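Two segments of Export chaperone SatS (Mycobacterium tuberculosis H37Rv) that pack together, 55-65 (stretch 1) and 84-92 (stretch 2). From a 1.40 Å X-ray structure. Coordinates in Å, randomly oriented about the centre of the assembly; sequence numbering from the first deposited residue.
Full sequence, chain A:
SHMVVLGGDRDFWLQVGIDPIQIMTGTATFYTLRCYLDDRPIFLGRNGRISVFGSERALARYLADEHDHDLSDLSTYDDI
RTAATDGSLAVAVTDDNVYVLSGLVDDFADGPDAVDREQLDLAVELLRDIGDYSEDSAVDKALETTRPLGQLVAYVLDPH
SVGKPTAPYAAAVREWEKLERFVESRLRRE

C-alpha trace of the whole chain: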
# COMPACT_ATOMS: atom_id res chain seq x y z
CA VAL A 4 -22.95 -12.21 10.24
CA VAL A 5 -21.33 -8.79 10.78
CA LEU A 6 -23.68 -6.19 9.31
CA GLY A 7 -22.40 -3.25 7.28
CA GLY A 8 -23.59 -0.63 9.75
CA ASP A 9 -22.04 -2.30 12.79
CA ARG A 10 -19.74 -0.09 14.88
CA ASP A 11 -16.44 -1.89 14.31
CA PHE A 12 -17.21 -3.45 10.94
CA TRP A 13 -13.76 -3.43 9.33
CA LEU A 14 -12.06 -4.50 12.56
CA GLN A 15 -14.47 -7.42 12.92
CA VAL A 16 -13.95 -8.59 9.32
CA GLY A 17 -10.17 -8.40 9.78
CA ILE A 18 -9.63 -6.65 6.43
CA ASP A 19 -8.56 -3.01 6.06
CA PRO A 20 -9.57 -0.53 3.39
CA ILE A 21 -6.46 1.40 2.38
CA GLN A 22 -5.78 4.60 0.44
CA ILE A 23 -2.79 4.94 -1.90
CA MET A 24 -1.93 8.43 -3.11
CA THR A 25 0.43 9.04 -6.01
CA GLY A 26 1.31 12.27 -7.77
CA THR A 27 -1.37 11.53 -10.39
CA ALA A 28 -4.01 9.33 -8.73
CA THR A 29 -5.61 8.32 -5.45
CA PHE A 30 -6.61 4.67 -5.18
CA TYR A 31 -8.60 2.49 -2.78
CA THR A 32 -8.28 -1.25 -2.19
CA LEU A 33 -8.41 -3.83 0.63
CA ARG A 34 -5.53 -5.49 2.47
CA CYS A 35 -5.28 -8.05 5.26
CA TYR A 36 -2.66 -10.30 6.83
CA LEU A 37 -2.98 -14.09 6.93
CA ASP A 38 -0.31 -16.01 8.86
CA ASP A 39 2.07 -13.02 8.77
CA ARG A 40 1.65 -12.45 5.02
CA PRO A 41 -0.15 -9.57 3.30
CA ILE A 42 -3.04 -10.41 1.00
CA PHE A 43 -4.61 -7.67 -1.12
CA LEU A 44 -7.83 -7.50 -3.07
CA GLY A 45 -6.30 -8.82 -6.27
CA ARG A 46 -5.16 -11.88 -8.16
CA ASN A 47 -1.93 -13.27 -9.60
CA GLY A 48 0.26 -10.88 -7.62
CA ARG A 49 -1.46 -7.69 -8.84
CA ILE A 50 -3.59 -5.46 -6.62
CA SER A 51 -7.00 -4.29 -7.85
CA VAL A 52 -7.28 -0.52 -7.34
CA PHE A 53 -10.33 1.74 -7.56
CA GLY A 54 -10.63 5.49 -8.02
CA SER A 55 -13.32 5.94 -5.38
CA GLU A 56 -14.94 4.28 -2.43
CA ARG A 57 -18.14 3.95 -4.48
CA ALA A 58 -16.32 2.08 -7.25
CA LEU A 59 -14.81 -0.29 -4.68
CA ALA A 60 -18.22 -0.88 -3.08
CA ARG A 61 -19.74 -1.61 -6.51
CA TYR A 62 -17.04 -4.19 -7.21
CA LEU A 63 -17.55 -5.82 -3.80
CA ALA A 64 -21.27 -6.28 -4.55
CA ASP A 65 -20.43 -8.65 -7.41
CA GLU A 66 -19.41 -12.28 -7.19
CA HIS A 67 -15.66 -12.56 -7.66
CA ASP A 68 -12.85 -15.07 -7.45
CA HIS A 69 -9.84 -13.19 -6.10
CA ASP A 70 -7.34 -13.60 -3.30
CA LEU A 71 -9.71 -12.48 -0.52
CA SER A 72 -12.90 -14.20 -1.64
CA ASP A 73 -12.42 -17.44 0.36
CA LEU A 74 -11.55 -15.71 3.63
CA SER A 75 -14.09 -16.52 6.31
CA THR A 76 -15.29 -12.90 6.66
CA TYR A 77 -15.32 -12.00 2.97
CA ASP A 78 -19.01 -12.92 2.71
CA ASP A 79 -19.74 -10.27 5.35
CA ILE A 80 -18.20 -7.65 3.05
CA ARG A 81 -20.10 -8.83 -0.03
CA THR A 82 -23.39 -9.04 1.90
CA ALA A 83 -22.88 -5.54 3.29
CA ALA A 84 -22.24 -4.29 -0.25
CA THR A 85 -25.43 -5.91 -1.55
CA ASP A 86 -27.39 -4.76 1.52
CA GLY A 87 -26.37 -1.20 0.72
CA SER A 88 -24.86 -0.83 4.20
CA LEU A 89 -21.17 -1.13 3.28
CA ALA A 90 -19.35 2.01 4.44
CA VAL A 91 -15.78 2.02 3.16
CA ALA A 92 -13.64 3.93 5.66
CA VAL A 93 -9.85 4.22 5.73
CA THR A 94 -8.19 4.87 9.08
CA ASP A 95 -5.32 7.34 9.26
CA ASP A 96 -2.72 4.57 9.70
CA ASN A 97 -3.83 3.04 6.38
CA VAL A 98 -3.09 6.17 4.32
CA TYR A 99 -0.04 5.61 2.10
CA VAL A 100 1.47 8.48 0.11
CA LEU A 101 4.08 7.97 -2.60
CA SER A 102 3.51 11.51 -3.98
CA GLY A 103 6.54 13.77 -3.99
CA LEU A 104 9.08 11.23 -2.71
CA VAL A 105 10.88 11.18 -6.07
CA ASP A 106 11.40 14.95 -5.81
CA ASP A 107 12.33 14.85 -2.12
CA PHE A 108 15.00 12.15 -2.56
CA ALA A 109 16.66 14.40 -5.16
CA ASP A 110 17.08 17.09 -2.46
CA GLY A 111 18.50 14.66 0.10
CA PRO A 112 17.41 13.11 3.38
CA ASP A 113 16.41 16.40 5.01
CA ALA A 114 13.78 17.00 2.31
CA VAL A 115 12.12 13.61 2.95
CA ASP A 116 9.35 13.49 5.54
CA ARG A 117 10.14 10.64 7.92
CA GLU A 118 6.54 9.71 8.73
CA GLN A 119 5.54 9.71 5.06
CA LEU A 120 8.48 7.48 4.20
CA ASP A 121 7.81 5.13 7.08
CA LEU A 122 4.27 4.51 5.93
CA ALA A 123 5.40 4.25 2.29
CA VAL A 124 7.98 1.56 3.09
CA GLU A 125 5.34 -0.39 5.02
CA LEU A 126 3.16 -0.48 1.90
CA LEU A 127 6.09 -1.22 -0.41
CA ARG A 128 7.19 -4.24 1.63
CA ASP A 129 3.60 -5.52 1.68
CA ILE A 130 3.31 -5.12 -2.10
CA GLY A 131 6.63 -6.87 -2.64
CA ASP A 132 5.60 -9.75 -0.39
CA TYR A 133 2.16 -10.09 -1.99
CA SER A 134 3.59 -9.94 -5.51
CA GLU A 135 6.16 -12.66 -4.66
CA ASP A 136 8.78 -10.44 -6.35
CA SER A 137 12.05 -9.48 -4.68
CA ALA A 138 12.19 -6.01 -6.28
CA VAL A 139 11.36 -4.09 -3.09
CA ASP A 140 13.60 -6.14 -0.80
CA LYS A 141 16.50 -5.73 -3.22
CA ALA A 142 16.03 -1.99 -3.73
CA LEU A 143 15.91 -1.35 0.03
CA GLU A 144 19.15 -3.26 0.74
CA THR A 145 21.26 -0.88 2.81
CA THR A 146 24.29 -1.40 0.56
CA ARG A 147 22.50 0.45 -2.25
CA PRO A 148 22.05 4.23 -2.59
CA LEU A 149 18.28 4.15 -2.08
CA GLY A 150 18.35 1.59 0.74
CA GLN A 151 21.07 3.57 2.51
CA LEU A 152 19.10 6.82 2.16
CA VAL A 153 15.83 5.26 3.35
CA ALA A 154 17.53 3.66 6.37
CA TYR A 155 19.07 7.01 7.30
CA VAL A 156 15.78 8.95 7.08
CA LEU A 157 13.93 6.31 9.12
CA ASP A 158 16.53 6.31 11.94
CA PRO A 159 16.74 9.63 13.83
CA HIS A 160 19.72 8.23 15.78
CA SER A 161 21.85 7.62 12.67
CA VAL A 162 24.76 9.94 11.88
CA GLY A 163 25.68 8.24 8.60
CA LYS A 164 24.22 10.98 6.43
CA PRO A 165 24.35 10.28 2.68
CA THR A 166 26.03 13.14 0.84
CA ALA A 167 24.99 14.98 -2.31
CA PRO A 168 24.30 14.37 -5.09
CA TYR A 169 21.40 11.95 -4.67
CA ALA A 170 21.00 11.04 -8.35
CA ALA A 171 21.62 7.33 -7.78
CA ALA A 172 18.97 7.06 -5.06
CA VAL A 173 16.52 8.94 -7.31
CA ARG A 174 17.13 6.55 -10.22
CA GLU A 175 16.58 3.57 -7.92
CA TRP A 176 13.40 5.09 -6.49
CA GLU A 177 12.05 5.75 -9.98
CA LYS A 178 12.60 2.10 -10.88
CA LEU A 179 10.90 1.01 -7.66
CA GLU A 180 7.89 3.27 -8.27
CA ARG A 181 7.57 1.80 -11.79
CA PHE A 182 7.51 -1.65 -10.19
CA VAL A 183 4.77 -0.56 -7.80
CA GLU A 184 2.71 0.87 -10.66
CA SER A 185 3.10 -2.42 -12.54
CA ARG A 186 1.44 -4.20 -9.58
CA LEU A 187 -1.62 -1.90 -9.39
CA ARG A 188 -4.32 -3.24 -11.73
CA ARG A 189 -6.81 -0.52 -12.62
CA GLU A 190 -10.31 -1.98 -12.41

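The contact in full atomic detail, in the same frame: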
# COMPACT_ATOMS: atom_id res chain seq x y z
N SER A 55 -12.42 5.38 -6.37
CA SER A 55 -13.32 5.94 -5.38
C SER A 55 -13.81 4.83 -4.48
O SER A 55 -13.78 3.64 -4.84
CB SER A 55 -14.52 6.63 -6.03
OG SER A 55 -15.34 5.69 -6.71
N GLU A 56 -14.30 5.23 -3.32
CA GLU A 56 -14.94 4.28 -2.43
C GLU A 56 -16.18 3.67 -3.07
O GLU A 56 -16.44 2.47 -2.93
CB GLU A 56 -15.24 4.94 -1.09
CG GLU A 56 -13.98 5.44 -0.39
CD GLU A 56 -14.24 6.61 0.54
OE1 GLU A 56 -13.74 7.73 0.27
OE2 GLU A 56 -14.93 6.40 1.56
N ARG A 57 -16.94 4.47 -3.83
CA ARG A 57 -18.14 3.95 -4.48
C ARG A 57 -17.79 2.87 -5.50
O ARG A 57 -18.47 1.84 -5.59
CB ARG A 57 -18.92 5.08 -5.16
CG ARG A 57 -20.22 4.63 -5.82
CD ARG A 57 -21.14 5.80 -6.16
NE ARG A 57 -20.88 6.35 -7.50
CZ ARG A 57 -21.58 7.34 -8.05
NH1 ARG A 57 -22.59 7.89 -7.39
NH2 ARG A 57 -21.27 7.77 -9.27
N ALA A 58 -16.72 3.08 -6.27
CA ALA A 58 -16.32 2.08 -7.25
C ALA A 58 -15.92 0.78 -6.56
O ALA A 58 -16.28 -0.30 -7.02
CB ALA A 58 -15.17 2.63 -8.11
N LEU A 59 -15.17 0.89 -5.45
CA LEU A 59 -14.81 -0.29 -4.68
C LEU A 59 -16.05 -1.01 -4.15
O LEU A 59 -16.16 -2.24 -4.26
CB LEU A 59 -13.88 0.13 -3.54
CG LEU A 59 -13.47 -0.92 -2.50
CD1 LEU A 59 -12.92 -2.19 -3.15
CD2 LEU A 59 -12.48 -0.34 -1.48
N ALA A 60 -17.00 -0.26 -3.60
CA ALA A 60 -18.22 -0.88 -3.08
C ALA A 60 -19.01 -1.57 -4.19
O ALA A 60 -19.58 -2.65 -3.97
CB ALA A 60 -19.08 0.18 -2.38
N ARG A 61 -19.05 -0.98 -5.39
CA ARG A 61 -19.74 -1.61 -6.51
C ARG A 61 -19.09 -2.94 -6.87
O ARG A 61 -19.78 -3.93 -7.13
CB ARG A 61 -19.71 -0.70 -7.74
CG ARG A 61 -20.66 0.45 -7.68
CD ARG A 61 -22.05 -0.01 -7.91
NE ARG A 61 -22.96 1.13 -7.89
CZ ARG A 61 -24.16 1.10 -7.32
NH1 ARG A 61 -24.58 -0.01 -6.73
NH2 ARG A 61 -24.92 2.18 -7.34
N TYR A 62 -17.76 -2.96 -6.91
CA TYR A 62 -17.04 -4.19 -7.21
C TYR A 62 -17.33 -5.26 -6.16
O TYR A 62 -17.57 -6.42 -6.50
CB TYR A 62 -15.54 -3.87 -7.25
CG TYR A 62 -14.65 -5.07 -7.52
CD1 TYR A 62 -14.33 -5.44 -8.82
CD2 TYR A 62 -14.13 -5.81 -6.47
CE1 TYR A 62 -13.51 -6.53 -9.06
CE2 TYR A 62 -13.32 -6.91 -6.70
CZ TYR A 62 -13.01 -7.26 -8.00
OH TYR A 62 -12.19 -8.36 -8.23
N LEU A 63 -17.35 -4.87 -4.88
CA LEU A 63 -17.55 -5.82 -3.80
C LEU A 63 -18.96 -6.38 -3.76
O LEU A 63 -19.19 -7.40 -3.10
CB LEU A 63 -17.18 -5.18 -2.46
CG LEU A 63 -15.71 -4.80 -2.29
CD1 LEU A 63 -15.53 -3.87 -1.09
CD2 LEU A 63 -14.86 -6.06 -2.15
N ALA A 64 -19.92 -5.74 -4.44
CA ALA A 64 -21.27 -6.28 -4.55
C ALA A 64 -21.36 -7.45 -5.51
O ALA A 64 -22.34 -8.20 -5.47
CB ALA A 64 -22.24 -5.19 -5.01
N ASP A 65 -20.38 -7.61 -6.39
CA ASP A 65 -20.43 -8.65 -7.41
C ASP A 65 -19.70 -9.89 -6.92
O ASP A 65 -18.79 -9.82 -6.09
CB ASP A 65 -19.78 -8.16 -8.70
CG ASP A 65 -20.64 -7.18 -9.45
OD1 ASP A 65 -21.87 -7.24 -9.29
OD2 ASP A 65 -20.09 -6.34 -10.20
N ALA A 84 -22.15 -5.00 1.02
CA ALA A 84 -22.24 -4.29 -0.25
C ALA A 84 -23.62 -4.46 -0.89
O ALA A 84 -24.23 -3.48 -1.34
CB ALA A 84 -21.15 -4.78 -1.20
N THR A 85 -24.13 -5.70 -0.93
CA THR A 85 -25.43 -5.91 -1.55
C THR A 85 -26.58 -5.40 -0.68
O THR A 85 -27.63 -5.04 -1.20
CB THR A 85 -25.61 -7.38 -1.97
OG1 THR A 85 -25.47 -8.24 -0.84
CG2 THR A 85 -24.57 -7.76 -3.03
N ASP A 86 -26.39 -5.36 0.64
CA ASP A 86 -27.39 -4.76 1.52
C ASP A 86 -27.47 -3.26 1.35
O ASP A 86 -28.46 -2.65 1.77
CB ASP A 86 -27.03 -4.99 2.99
CG ASP A 86 -27.37 -6.38 3.49
OD1 ASP A 86 -28.04 -7.15 2.77
OD2 ASP A 86 -26.98 -6.67 4.64
N GLY A 87 -26.45 -2.64 0.77
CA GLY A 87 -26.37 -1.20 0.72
C GLY A 87 -25.83 -0.55 1.98
O GLY A 87 -25.85 0.68 2.08
N SER A 88 -25.33 -1.34 2.92
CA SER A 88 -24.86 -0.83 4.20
C SER A 88 -23.35 -0.74 4.29
O SER A 88 -22.83 -0.26 5.30
CB SER A 88 -25.37 -1.72 5.33
OG SER A 88 -24.87 -3.03 5.20
N LEU A 89 -22.63 -1.19 3.26
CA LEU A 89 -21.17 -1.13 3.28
C LEU A 89 -20.72 0.33 3.31
O LEU A 89 -21.15 1.14 2.49
CB LEU A 89 -20.60 -1.81 2.03
CG LEU A 89 -19.07 -1.92 2.02
CD1 LEU A 89 -18.60 -2.97 3.01
CD2 LEU A 89 -18.56 -2.23 0.62
N ALA A 90 -19.87 0.65 4.27
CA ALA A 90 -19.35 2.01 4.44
C ALA A 90 -17.84 1.86 4.43
O ALA A 90 -17.24 1.50 5.45
CB ALA A 90 -19.84 2.64 5.73
N VAL A 91 -17.23 2.11 3.28
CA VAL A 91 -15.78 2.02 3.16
C VAL A 91 -15.18 3.21 3.91
O VAL A 91 -15.55 4.36 3.67
CB VAL A 91 -15.34 1.99 1.69
CG1 VAL A 91 -13.83 1.85 1.60
CG2 VAL A 91 -16.04 0.85 0.98
N ALA A 92 -14.29 2.91 4.84
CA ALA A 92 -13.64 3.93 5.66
C ALA A 92 -12.20 3.52 5.84
O ALA A 92 -11.92 2.37 6.17
CB ALA A 92 -14.33 4.03 7.02

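The closest polar approach in this contact is one that cannot be a conventional hydrogen bond: Glu 56 OE2 lies 3.0 Å from Val 91 O, and a carboxylate oxygen facing a carbonyl oxygen pairs two acceptors. No hydrogen bond of any kind crosses between the stretches. What remains to hold them together is apolar packing, over a modest buried surface of 385 Å² summed over both sides.

The packing follows the helix period. Stretch 1 is helical from Glu 56, and the side chains that reach stretch 2 are those of Glu 56, Leu 59, Ala 60, Leu 63 and Ala 64, the three-then-four spacing expected when one side of a helix is used. Arg 57, Arg 61 and Tyr 62 have CA-to-CB bonds pointing away and make no contact. The chains run in opposite senses along this side: Glu 56 is matched with Val 91 (CA to CA, 6.1 Å) and Ala 64 with Ala 84 (CA to CA, 4.8 Å).

The tighter end is built from small residues. Ala 84 CB approaches Ala 64 N to 3.6 Å and Ala 60 O to 3.8 Å, so the methyl rests against the backbone of Ala 60 and Ala 64 rather than only against side chains. It also meets Ala 64 CB at 4.0 Å and Leu 63 CB at 4.2 Å. A side chain ending at CB suits such a close approach of the two backbones. Beside it, Thr 85 CG2 comes to 3.3 Å from Ala 64 O, a short contact made by the methyl and not by the hydroxyl; OG1 is hydrogen-bonded to a residue just outside the stretch.

Gly 87 then ends the helix of stretch 2 in a Schellman motif, with phi/psi of 83/8 and its N bonded to Ala 84 O at 3.2 Å. A CB at these angles would be jammed against the preceding carbonyl oxygen, which accounts for glycine without any reference to stretch 1, none of which lies near.

From Leu 89 the chain is extended, and side chains alternate: Leu 89 and Val 91 point toward the helix, Ala 90 and Ala 92 away. Leu 89, with chi1 of -175° (t) and chi2 of 73° (p), places CD2 3.9 Å from Ala 60 CB and 3.8 Å from Leu 63 CD1, so one methyl touches both the alanine and the leucine. Val 91 has the most area covered by the other stretch, 86 Å². Its CG1 lies 4.0 Å from Leu 59 CD2; although the CA-to-CB bond of Leu 59 points sideways, the end of its side chain comes nearer. Leu 59 and Leu 63 are buried in the whole structure, where apolar side chains leave no polar group to satisfy. Val 91 CB is also 4.1 Å from Glu 56 CB, so the aliphatic base of the glutamate contributes to the packing although its OE2 makes no hydrogen bond to Val 91 O.

The start of the helix is secured locally: Ser 55, with chi1 of 66° (p), accepts a capping bond at OG from Ala 58 N (3.0 Å, 159°).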